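Local atomic coordinates of mitogen-activated protein kinase, putative (Map kinase-like protein) (PDB entry 3PG1), a protein that probably transfers phosphate from ATP to serine and threonine residues of protein substrates, as a MAP kinase of the parasite Leishmania major. Residues A201-K209 / M260-L270; L120-I131 / V223-K231. One frame throughout, in Å; residues are numbered along the deposited sequence. Where two conformers were deposited one is given.

Contact 1 of 2, residues A201-K209 / M260-L270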
loop_
_atom_site.group_PDB
_atom_site.type_symbol
_atom_site.label_atom_id
_atom_site.label_comp_id
_atom_site.label_asym_id
_atom_site.label_seq_id
_atom_site.Cartn_x
_atom_site.Cartn_y
_atom_site.Cartn_z
ATOM N N ALA A 201 9.823 6.843 -5.781
ATOM C CA ALA A 201 10.528 6.729 -7.045
ATOM C C ALA A 201 11.004 8.125 -7.436
ATOM O O ALA A 201 10.337 9.099 -7.072
ATOM C CB ALA A 201 9.578 6.177 -8.097
ATOM N N PRO A 202 12.115 8.245 -8.184
ATOM C CA PRO A 202 12.592 9.594 -8.625
ATOM C C PRO A 202 11.521 10.442 -9.298
ATOM O O PRO A 202 11.383 11.606 -8.941
ATOM C CB PRO A 202 13.741 9.256 -9.584
ATOM C CG PRO A 202 14.267 7.950 -9.032
ATOM C CD PRO A 202 13.038 7.189 -8.636
ATOM N N GLU A 203 10.672 9.841 -10.148
ATOM C CA GLU A 203 9.569 10.588 -10.776
ATOM C C GLU A 203 8.525 11.115 -9.762
ATOM O O GLU A 203 7.950 12.160 -10.026
ATOM C CB GLU A 203 8.902 9.794 -11.954
ATOM C CG GLU A 203 8.280 8.442 -11.561
ATOM C CD GLU A 203 9.165 7.202 -11.568
ATOM O OE1 GLU A 203 8.603 6.106 -11.778
ATOM O OE2 GLU A 203 10.396 7.304 -11.340
ATOM N N LEU A 204 8.301 10.441 -8.594
ATOM C CA LEU A 204 7.372 11.023 -7.590
ATOM C C LEU A 204 8.078 12.115 -6.805
ATOM O O LEU A 204 7.454 13.113 -6.442
ATOM C CB LEU A 204 6.815 9.969 -6.616
ATOM C CG LEU A 204 5.885 8.875 -7.253
ATOM C CD1 LEU A 204 5.407 7.947 -6.204
ATOM C CD2 LEU A 204 4.622 9.521 -7.923
ATOM N N VAL A 205 9.397 11.949 -6.540
ATOM C CA VAL A 205 10.155 12.999 -5.806
ATOM C C VAL A 205 10.128 14.269 -6.697
ATOM O O VAL A 205 10.066 15.387 -6.182
ATOM C CB VAL A 205 11.632 12.543 -5.508
ATOM C CG1 VAL A 205 12.464 13.697 -4.900
ATOM C CG2 VAL A 205 11.671 11.280 -4.600
ATOM N N MET A 206 10.204 14.078 -8.042
ATOM C CA MET A 206 10.171 15.189 -9.007
ATOM C C MET A 206 8.744 15.581 -9.421
ATOM O O MET A 206 8.556 16.325 -10.391
ATOM C CB MET A 206 11.083 14.909 -10.193
ATOM C CG MET A 206 12.547 14.688 -9.774
ATOM S SD MET A 206 13.643 14.510 -11.197
ATOM C CE MET A 206 13.036 12.941 -11.916
ATOM N N GLN A 207 7.743 15.107 -8.661
ATOM C CA GLN A 207 6.331 15.500 -8.809
ATOM C C GLN A 207 5.782 15.366 -10.225
ATOM O O GLN A 207 4.944 16.169 -10.634
ATOM C CB GLN A 207 6.136 16.972 -8.290
ATOM C CG GLN A 207 6.582 17.177 -6.852
ATOM C CD GLN A 207 6.913 18.618 -6.486
ATOM O OE1 GLN A 207 7.119 19.518 -7.339
ATOM N NE2 GLN A 207 7.013 18.843 -5.187
ATOM N N PHE A 208 6.255 14.366 -10.981
ATOM C CA PHE A 208 5.756 14.116 -12.334
ATOM C C PHE A 208 4.300 13.622 -12.294
ATOM O O PHE A 208 3.964 12.654 -11.605
ATOM C CB PHE A 208 6.646 13.103 -13.049
ATOM C CG PHE A 208 6.311 12.845 -14.495
ATOM C CD1 PHE A 208 6.282 13.889 -15.418
ATOM C CD2 PHE A 208 6.135 11.547 -14.961
ATOM C CE1 PHE A 208 6.037 13.640 -16.781
ATOM C CE2 PHE A 208 5.855 11.306 -16.325
ATOM C CZ PHE A 208 5.791 12.359 -17.214
ATOM N N LYS A 209 3.435 14.296 -13.023
ATOM C CA LYS A 209 2.014 13.930 -13.032
ATOM C C LYS A 209 1.750 12.627 -13.836
ATOM O O LYS A 209 0.730 11.976 -13.621
ATOM C CB LYS A 209 1.167 15.099 -13.585
ATOM C CG LYS A 209 1.551 15.557 -14.989
ATOM C CD LYS A 209 0.387 15.504 -15.969
ATOM C CE LYS A 209 0.585 16.444 -17.141
ATOM N NZ LYS A 209 1.788 16.107 -17.954
ATOM N N MET A 260 12.087 14.493 -18.900
ATOM C CA MET A 260 10.904 13.695 -19.208
ATOM C C MET A 260 10.083 13.233 -17.976
ATOM O O MET A 260 8.912 12.929 -18.138
ATOM C CB MET A 260 11.263 12.409 -19.975
ATOM C CG MET A 260 11.866 12.655 -21.306
ATOM S SD MET A 260 12.150 11.031 -22.110
ATOM C CE MET A 260 12.847 11.578 -23.503
ATOM N N PHE A 261 10.693 13.077 -16.804
ATOM C CA PHE A 261 9.873 12.604 -15.693
ATOM C C PHE A 261 9.927 13.509 -14.452
ATOM O O PHE A 261 9.975 13.025 -13.318
ATOM C CB PHE A 261 9.970 11.057 -15.468
ATOM C CG PHE A 261 11.375 10.519 -15.421
ATOM C CD1 PHE A 261 12.079 10.473 -14.221
ATOM C CD2 PHE A 261 12.023 10.114 -16.581
ATOM C CE1 PHE A 261 13.397 10.021 -14.181
ATOM C CE2 PHE A 261 13.355 9.690 -16.535
ATOM C CZ PHE A 261 14.044 9.675 -15.341
ATOM N N SER A 262 9.885 14.850 -14.698
ATOM C CA SER A 262 9.846 15.886 -13.669
ATOM C C SER A 262 8.765 16.875 -14.002
ATOM O O SER A 262 8.479 17.116 -15.172
ATOM C CB SER A 262 11.187 16.608 -13.528
ATOM O OG SER A 262 11.677 17.071 -14.773
ATOM N N SER A 263 8.187 17.483 -12.974
ATOM C CA SER A 263 7.236 18.570 -13.184
ATOM C C SER A 263 8.044 19.805 -13.621
ATOM O O SER A 263 9.241 19.867 -13.325
ATOM C CB SER A 263 6.550 18.899 -11.867
ATOM O OG SER A 263 7.486 19.454 -10.957
ATOM N N PRO A 264 7.403 20.839 -14.226
ATOM C CA PRO A 264 8.135 22.084 -14.555
ATOM C C PRO A 264 8.828 22.740 -13.348
ATOM O O PRO A 264 9.913 23.284 -13.505
ATOM C CB PRO A 264 7.035 22.995 -15.113
ATOM C CG PRO A 264 6.034 22.069 -15.666
ATOM C CD PRO A 264 5.996 20.924 -14.677
ATOM N N SER A 265 8.211 22.676 -12.159
ATOM C CA SER A 265 8.769 23.230 -10.910
ATOM C C SER A 265 10.036 22.461 -10.507
ATOM O O SER A 265 11.017 23.078 -10.106
ATOM C CB SER A 265 7.750 23.132 -9.779
ATOM O OG SER A 265 6.628 23.966 -10.009
ATOM N N ALA A 266 10.010 21.101 -10.625
ATOM C CA ALA A 266 11.147 20.248 -10.265
ATOM C C ALA A 266 12.342 20.438 -11.188
ATOM O O ALA A 266 13.484 20.433 -10.713
ATOM C CB ALA A 266 10.741 18.797 -10.192
ATOM N N ARG A 267 12.082 20.656 -12.496
ATOM C CA ARG A 267 13.115 20.963 -13.502
ATOM C C ARG A 267 13.820 22.247 -13.120
ATOM O O ARG A 267 15.045 22.338 -13.228
ATOM C CB ARG A 267 12.488 21.183 -14.881
ATOM C CG ARG A 267 12.243 19.920 -15.636
ATOM C CD ARG A 267 11.338 20.199 -16.811
ATOM N NE ARG A 267 10.439 19.068 -17.099
ATOM C CZ ARG A 267 9.334 19.196 -17.817
ATOM N NH1 ARG A 267 8.968 20.388 -18.283
ATOM N NH2 ARG A 267 8.573 18.139 -18.065
ATOM N N ASP A 268 13.048 23.255 -12.675
ATOM C CA ASP A 268 13.645 24.519 -12.253
ATOM C C ASP A 268 14.445 24.350 -10.956
ATOM O O ASP A 268 15.463 25.009 -10.799
ATOM C CB ASP A 268 12.580 25.604 -12.113
ATOM C CG ASP A 268 12.076 26.161 -13.439
ATOM O OD1 ASP A 268 12.848 26.129 -14.438
ATOM O OD2 ASP A 268 10.933 26.680 -13.465
ATOM N N TYR A 269 14.012 23.473 -10.046
ATOM C CA TYR A 269 14.775 23.236 -8.813
ATOM C C TYR A 269 16.159 22.642 -9.141
ATOM O O TYR A 269 17.133 22.938 -8.474
ATOM C CB TYR A 269 14.070 22.187 -7.906
ATOM C CG TYR A 269 12.729 22.575 -7.303
ATOM C CD1 TYR A 269 12.394 23.910 -7.082
ATOM C CD2 TYR A 269 11.819 21.598 -6.904
ATOM C CE1 TYR A 269 11.168 24.265 -6.524
ATOM C CE2 TYR A 269 10.596 21.941 -6.327
ATOM C CZ TYR A 269 10.281 23.277 -6.128
ATOM O OH TYR A 269 9.074 23.617 -5.569
ATOM N N LEU A 270 16.187 21.769 -10.145
ATOM C CA LEU A 270 17.380 21.022 -10.568
ATOM C C LEU A 270 18.163 21.705 -11.689
ATOM O O LEU A 270 19.170 21.158 -12.154
ATOM C CB LEU A 270 16.947 19.606 -11.008
ATOM C CG LEU A 270 16.296 18.728 -9.939
ATOM C CD1 LEU A 270 15.466 17.641 -10.573
ATOM C CD2 LEU A 270 17.330 18.147 -8.979
#
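Met206 and Ser263 make the polar join. Ser263 N donates to Met206 O over 2.9 Å, with an N-H...O angle of 167° and the donor almost in line with C=O; Ser263 OG adds a weak bond to the same oxygen. That hydroxyl sits between the backbone N and the carbonyl carbon (chi1 67°), from where it accepts from Ala266 N at 3.0 Å, so Ser263 caps helix 264-269. Gln207, with positive phi, is the C' residue of the Schellman motif ending helix 202-205, and this turn directs Met206 O to Ser263 N.

Phe208 lays one ring face against the main chain of 260-261: Phe261 CA sits 3.8 Å from the Phe208 ring centroid, 14° off the normal, a CH-pi contact, and Met260 O lies over the same face. Phe261 O is buried without a polar partner, and Glu203 CA offers it a CA-H...O contact of 3.5 Å.

The apolar contacts gather on Met206. Its CB lies 3.9 Å from Ala266 CB, and the bend at chi3 turns SD to Leu270 CD1 and CE to Phe261 CD1; Leu270 and Phe261 each have a second conformer, so these two approaches are less certain.

Glu203 of the APE motif is salt-bridged to Arg308. Helix 214-229 backs helix 202-205 through Val215 and Trp218, helix 239-250 meets Val205 and Leu270, and helices 255-260 and 264-269 belong to the MAP kinase insert.

Contact 2 of 2, residues L120-I131 / V223-K231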
loop_
_atom_site.group_PDB
_atom_site.type_symbol
_atom_site.label_atom_id
_atom_site.label_comp_id
_atom_site.label_asym_id
_atom_site.label_seq_id
_atom_site.Cartn_x
_atom_site.Cartn_y
_atom_site.Cartn_z
ATOM N N LEU A 120 6.154 -5.699 8.081
ATOM C CA LEU A 120 7.553 -5.862 7.706
ATOM C C LEU A 120 8.480 -4.823 8.323
ATOM O O LEU A 120 9.624 -5.159 8.632
ATOM C CB LEU A 120 7.679 -5.890 6.203
ATOM C CG LEU A 120 9.007 -6.376 5.619
ATOM C CD1 LEU A 120 9.286 -7.834 5.978
ATOM C CD2 LEU A 120 9.008 -6.182 4.104
ATOM N N ALA A 121 7.985 -3.594 8.561
ATOM C CA ALA A 121 8.787 -2.533 9.214
ATOM C C ALA A 121 9.217 -2.986 10.624
ATOM O O ALA A 121 10.377 -2.821 10.993
ATOM C CB ALA A 121 7.990 -1.227 9.295
ATOM N N GLN A 122 8.303 -3.609 11.375
ATOM C CA GLN A 122 8.574 -4.130 12.712
ATOM C C GLN A 122 9.575 -5.280 12.667
ATOM O O GLN A 122 10.488 -5.330 13.493
ATOM C CB GLN A 122 7.274 -4.549 13.412
ATOM C CG GLN A 122 6.420 -3.375 13.891
ATOM C CD GLN A 122 5.154 -3.862 14.552
ATOM O OE1 GLN A 122 4.124 -4.066 13.906
ATOM N NE2 GLN A 122 5.213 -4.096 15.850
ATOM N N VAL A 123 9.413 -6.194 11.696
ATOM C CA VAL A 123 10.308 -7.338 11.480
ATOM C C VAL A 123 11.741 -6.866 11.153
ATOM O O VAL A 123 12.691 -7.263 11.852
ATOM C CB VAL A 123 9.721 -8.322 10.440
ATOM C CG1 VAL A 123 10.747 -9.364 10.005
ATOM C CG2 VAL A 123 8.473 -8.991 10.992
ATOM N N ILE A 124 11.871 -5.947 10.171
ATOM C CA ILE A 124 13.172 -5.375 9.773
ATOM C C ILE A 124 13.897 -4.735 10.965
ATOM O O ILE A 124 15.100 -4.918 11.116
ATOM C CB ILE A 124 13.060 -4.381 8.570
ATOM C CG1 ILE A 124 12.700 -5.138 7.239
ATOM C CG2 ILE A 124 14.378 -3.551 8.383
ATOM C CD1 ILE A 124 12.126 -4.175 6.120
ATOM N N HIS A 125 13.173 -3.980 11.784
ATOM C CA HIS A 125 13.794 -3.251 12.874
ATOM C C HIS A 125 14.049 -4.021 14.159
ATOM O O HIS A 125 14.800 -3.554 15.018
ATOM C CB HIS A 125 13.143 -1.879 13.038
ATOM C CG HIS A 125 13.403 -1.011 11.840
ATOM N ND1 HIS A 125 12.589 -1.071 10.703
ATOM C CD2 HIS A 125 14.433 -0.166 11.596
ATOM C CE1 HIS A 125 13.132 -0.233 9.831
ATOM N NE2 HIS A 125 14.242 0.339 10.323
ATOM N N ASP A 126 13.507 -5.245 14.251
ATOM C CA ASP A 126 13.726 -6.111 15.394
ATOM C C ASP A 126 15.053 -6.844 15.200
ATOM O O ASP A 126 15.124 -7.826 14.467
ATOM C CB ASP A 126 12.559 -7.103 15.585
ATOM C CG ASP A 126 12.510 -7.767 16.963
ATOM O OD1 ASP A 126 11.524 -8.493 17.241
ATOM O OD2 ASP A 126 13.434 -7.535 17.770
ATOM N N GLN A 127 16.098 -6.357 15.894
ATOM C CA GLN A 127 17.467 -6.895 15.943
ATOM C C GLN A 127 17.521 -8.368 16.392
ATOM O O GLN A 127 18.479 -9.070 16.057
ATOM C CB GLN A 127 18.343 -6.053 16.894
ATOM C CG GLN A 127 18.628 -4.628 16.403
ATOM C CD GLN A 127 19.888 -4.028 16.999
ATOM O OE1 GLN A 127 20.620 -3.290 16.326
ATOM N NE2 GLN A 127 20.173 -4.306 18.273
ATOM N N ARG A 128 16.500 -8.834 17.137
ATOM C CA ARG A 128 16.429 -10.219 17.621
ATOM C C ARG A 128 15.975 -11.172 16.512
ATOM O O ARG A 128 16.123 -12.389 16.659
ATOM C CB ARG A 128 15.496 -10.353 18.845
ATOM C CG ARG A 128 15.486 -9.177 19.837
ATOM C CD ARG A 128 14.261 -9.171 20.754
ATOM N NE ARG A 128 12.995 -9.363 20.037
ATOM C CZ ARG A 128 12.306 -10.501 20.007
ATOM N NH1 ARG A 128 12.747 -11.568 20.668
ATOM N NH2 ARG A 128 11.182 -10.588 19.311
ATOM N N ILE A 129 15.408 -10.620 15.404
ATOM C CA ILE A 129 14.903 -11.402 14.283
ATOM C C ILE A 129 15.964 -11.528 13.187
ATOM O O ILE A 129 16.525 -10.531 12.735
ATOM C CB ILE A 129 13.545 -10.836 13.746
ATOM C CG1 ILE A 129 12.423 -10.927 14.822
ATOM C CG2 ILE A 129 13.120 -11.514 12.418
ATOM C CD1 ILE A 129 11.014 -10.280 14.424
ATOM N N VAL A 130 16.228 -12.763 12.770
ATOM C CA VAL A 130 17.132 -13.067 11.663
ATOM C C VAL A 130 16.272 -13.027 10.388
ATOM O O VAL A 130 15.232 -13.685 10.331
ATOM C CB VAL A 130 17.814 -14.465 11.818
ATOM C CG1 VAL A 130 18.729 -14.778 10.629
ATOM C CG2 VAL A 130 18.575 -14.584 13.139
ATOM N N ILE A 131 16.685 -12.236 9.387
ATOM C CA ILE A 131 16.024 -12.216 8.094
ATOM C C ILE A 131 17.011 -12.832 7.116
ATOM O O ILE A 131 17.884 -12.147 6.582
ATOM C CB ILE A 131 15.428 -10.861 7.601
ATOM C CG1 ILE A 131 14.669 -10.124 8.726
ATOM C CG2 ILE A 131 14.502 -11.162 6.404
ATOM C CD1 ILE A 131 14.124 -8.706 8.328
ATOM N N VAL A 223 12.523 -1.733 -0.558
ATOM C CA VAL A 223 12.159 -2.706 0.488
ATOM C C VAL A 223 13.110 -3.905 0.461
ATOM O O VAL A 223 13.621 -4.298 1.508
ATOM C CB VAL A 223 10.665 -3.120 0.398
ATOM C CG1 VAL A 223 10.357 -4.341 1.304
ATOM C CG2 VAL A 223 9.764 -1.937 0.764
ATOM N N MET A 224 13.414 -4.414 -0.746
ATOM C CA MET A 224 14.324 -5.561 -0.920
ATOM C C MET A 224 15.712 -5.246 -0.308
ATOM O O MET A 224 16.184 -6.006 0.525
ATOM C CB MET A 224 14.456 -5.915 -2.402
ATOM C CG MET A 224 15.250 -7.184 -2.612
ATOM S SD MET A 224 15.037 -7.886 -4.242
ATOM C CE MET A 224 16.385 -9.130 -4.201
ATOM N N ALA A 225 16.345 -4.132 -0.716
ATOM C CA ALA A 225 17.666 -3.705 -0.171
ATOM C C ALA A 225 17.616 -3.527 1.354
ATOM O O ALA A 225 18.549 -3.908 2.083
ATOM C CB ALA A 225 18.110 -2.399 -0.839
ATOM N N GLU A 226 16.491 -3.022 1.848
ATOM C CA GLU A 226 16.321 -2.783 3.269
ATOM C C GLU A 226 16.270 -4.082 4.063
ATOM O O GLU A 226 16.738 -4.112 5.196
ATOM C CB GLU A 226 15.072 -1.948 3.536
ATOM C CG GLU A 226 14.969 -1.472 4.992
ATOM C CD GLU A 226 13.855 -0.476 5.243
ATOM O OE1 GLU A 226 13.392 0.192 4.286
ATOM O OE2 GLU A 226 13.412 -0.392 6.403
ATOM N N MET A 227 15.710 -5.153 3.483
ATOM C CA MET A 227 15.661 -6.420 4.218
ATOM C C MET A 227 17.064 -7.003 4.341
ATOM O O MET A 227 17.337 -7.702 5.308
ATOM C CB MET A 227 14.717 -7.424 3.520
ATOM C CG MET A 227 13.254 -7.188 3.853
ATOM S SD MET A 227 12.156 -8.516 3.298
ATOM C CE MET A 227 12.099 -8.152 1.629
ATOM N N PHE A 228 17.931 -6.773 3.338
ATOM C CA PHE A 228 19.316 -7.261 3.412
ATOM C C PHE A 228 20.108 -6.413 4.423
ATOM O O PHE A 228 20.808 -6.953 5.289
ATOM C CB PHE A 228 20.020 -7.170 2.050
ATOM C CG PHE A 228 19.693 -8.277 1.080
ATOM C CD1 PHE A 228 20.301 -9.526 1.195
ATOM C CD2 PHE A 228 18.780 -8.067 0.039
ATOM C CE1 PHE A 228 19.963 -10.568 0.324
ATOM C CE2 PHE A 228 18.460 -9.098 -0.850
ATOM C CZ PHE A 228 19.072 -10.339 -0.717
ATOM N N ASN A 229 20.006 -5.081 4.275
ATOM C CA ASN A 229 20.736 -4.101 5.079
ATOM C C ASN A 229 20.218 -3.881 6.483
ATOM O O ASN A 229 20.998 -3.447 7.340
ATOM C CB ASN A 229 20.867 -2.772 4.318
ATOM C CG ASN A 229 21.731 -2.881 3.079
ATOM O OD1 ASN A 229 22.323 -3.920 2.814
ATOM N ND2 ASN A 229 21.776 -1.838 2.249
ATOM N N ARG A 230 18.914 -4.135 6.724
ATOM C CA ARG A 230 18.244 -3.921 8.023
ATOM C C ARG A 230 18.195 -2.409 8.330
ATOM O O ARG A 230 18.051 -2.007 9.475
ATOM C CB ARG A 230 18.899 -4.739 9.182
ATOM C CG ARG A 230 18.939 -6.247 8.917
ATOM C CD ARG A 230 17.558 -6.838 8.649
ATOM N NE ARG A 230 16.709 -6.858 9.850
ATOM C CZ ARG A 230 16.687 -7.840 10.747
ATOM N NH1 ARG A 230 15.863 -7.783 11.778
ATOM N NH2 ARG A 230 17.497 -8.882 10.621
ATOM N N LYS A 231 18.290 -1.583 7.270
ATOM C CA LYS A 231 18.305 -0.126 7.346
ATOM C C LYS A 231 17.815 0.381 5.997
ATOM O O LYS A 231 18.200 -0.188 4.965
ATOM C CB LYS A 231 19.738 0.350 7.632
ATOM C CG LYS A 231 19.884 1.842 7.864
ATOM C CD LYS A 231 21.159 2.173 8.649
ATOM C CE LYS A 231 22.440 2.152 7.846
ATOM N NZ LYS A 231 23.604 2.558 8.685
HETATM O O HOH W 1 19.096 -9.670 6.201
#
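Ile124 and Arg230 mark the closest backbone approach, with Ile124 CA 5.6 Å from Arg230 CA. Helices 120-125 and 223-229 run roughly the same way, their axes 30° apart and 9.9 Å distant at the nearest point. Both end here: Asp126 opens a type I turn to Ile129, and Arg230 leaves its helix with positive phi.

Arg230 folds back through bends at chi2 and chi3 to place its guanidinium among carbonyl oxygens at and beyond the end of helix 120-125. NE and NH1 share Ile124 O side-on, the NE bond measuring 2.8 Å and meeting a lone pair in the carbonyl plane. NH1 and NH2 take Ile129 O end-on, NH2 at 2.9 Å. Both acceptors lie close to the guanidinium plane, so four bonds, with a weak fifth to Val123 O, hold its rotation, while Ile131 CD1 covers one face, 3.5 Å from Arg230 NE. The positive charge at the carboxyl end of helix 120-125 is probably favourable.

Between the helices, Leu120 CD2 meets Val223 CG1 at 3.6 Å, and Ile124 CD1 packs across Met227 CG at 3.9 Å. Glu226 passes beside Ile124, its OE2 near His125 CE1, while OE1 bonds Tyr199. A water lies between Ile131 O and Met227 O, 2.8 Å from each.

This is the C-lobe junction of kinase helices D and F, and in this chain Arg230 ties down the turn leading to helix 133-152, helix E.

Both contacts lie in the C-lobe and are partly buried, yet they do not touch: their centres are 30 Å apart and their nearest atoms about 10 Å. Helix 214-229 relates them, since it packs behind helix 202-205 of contact 1 and supplies the second segment of contact 2. Contact 1 attaches the peripheral MAP kinase insert to the end of the activation segment, through one firm backbone bond, a serine cap and the packing of Met206 and Phe208 side chains. Contact 2 joins two helices of the common kinase scaffold; its apolar part faces the interior, whereas toward the surface one charged side chain holds two carbonyls with four bonds, and weakly a third.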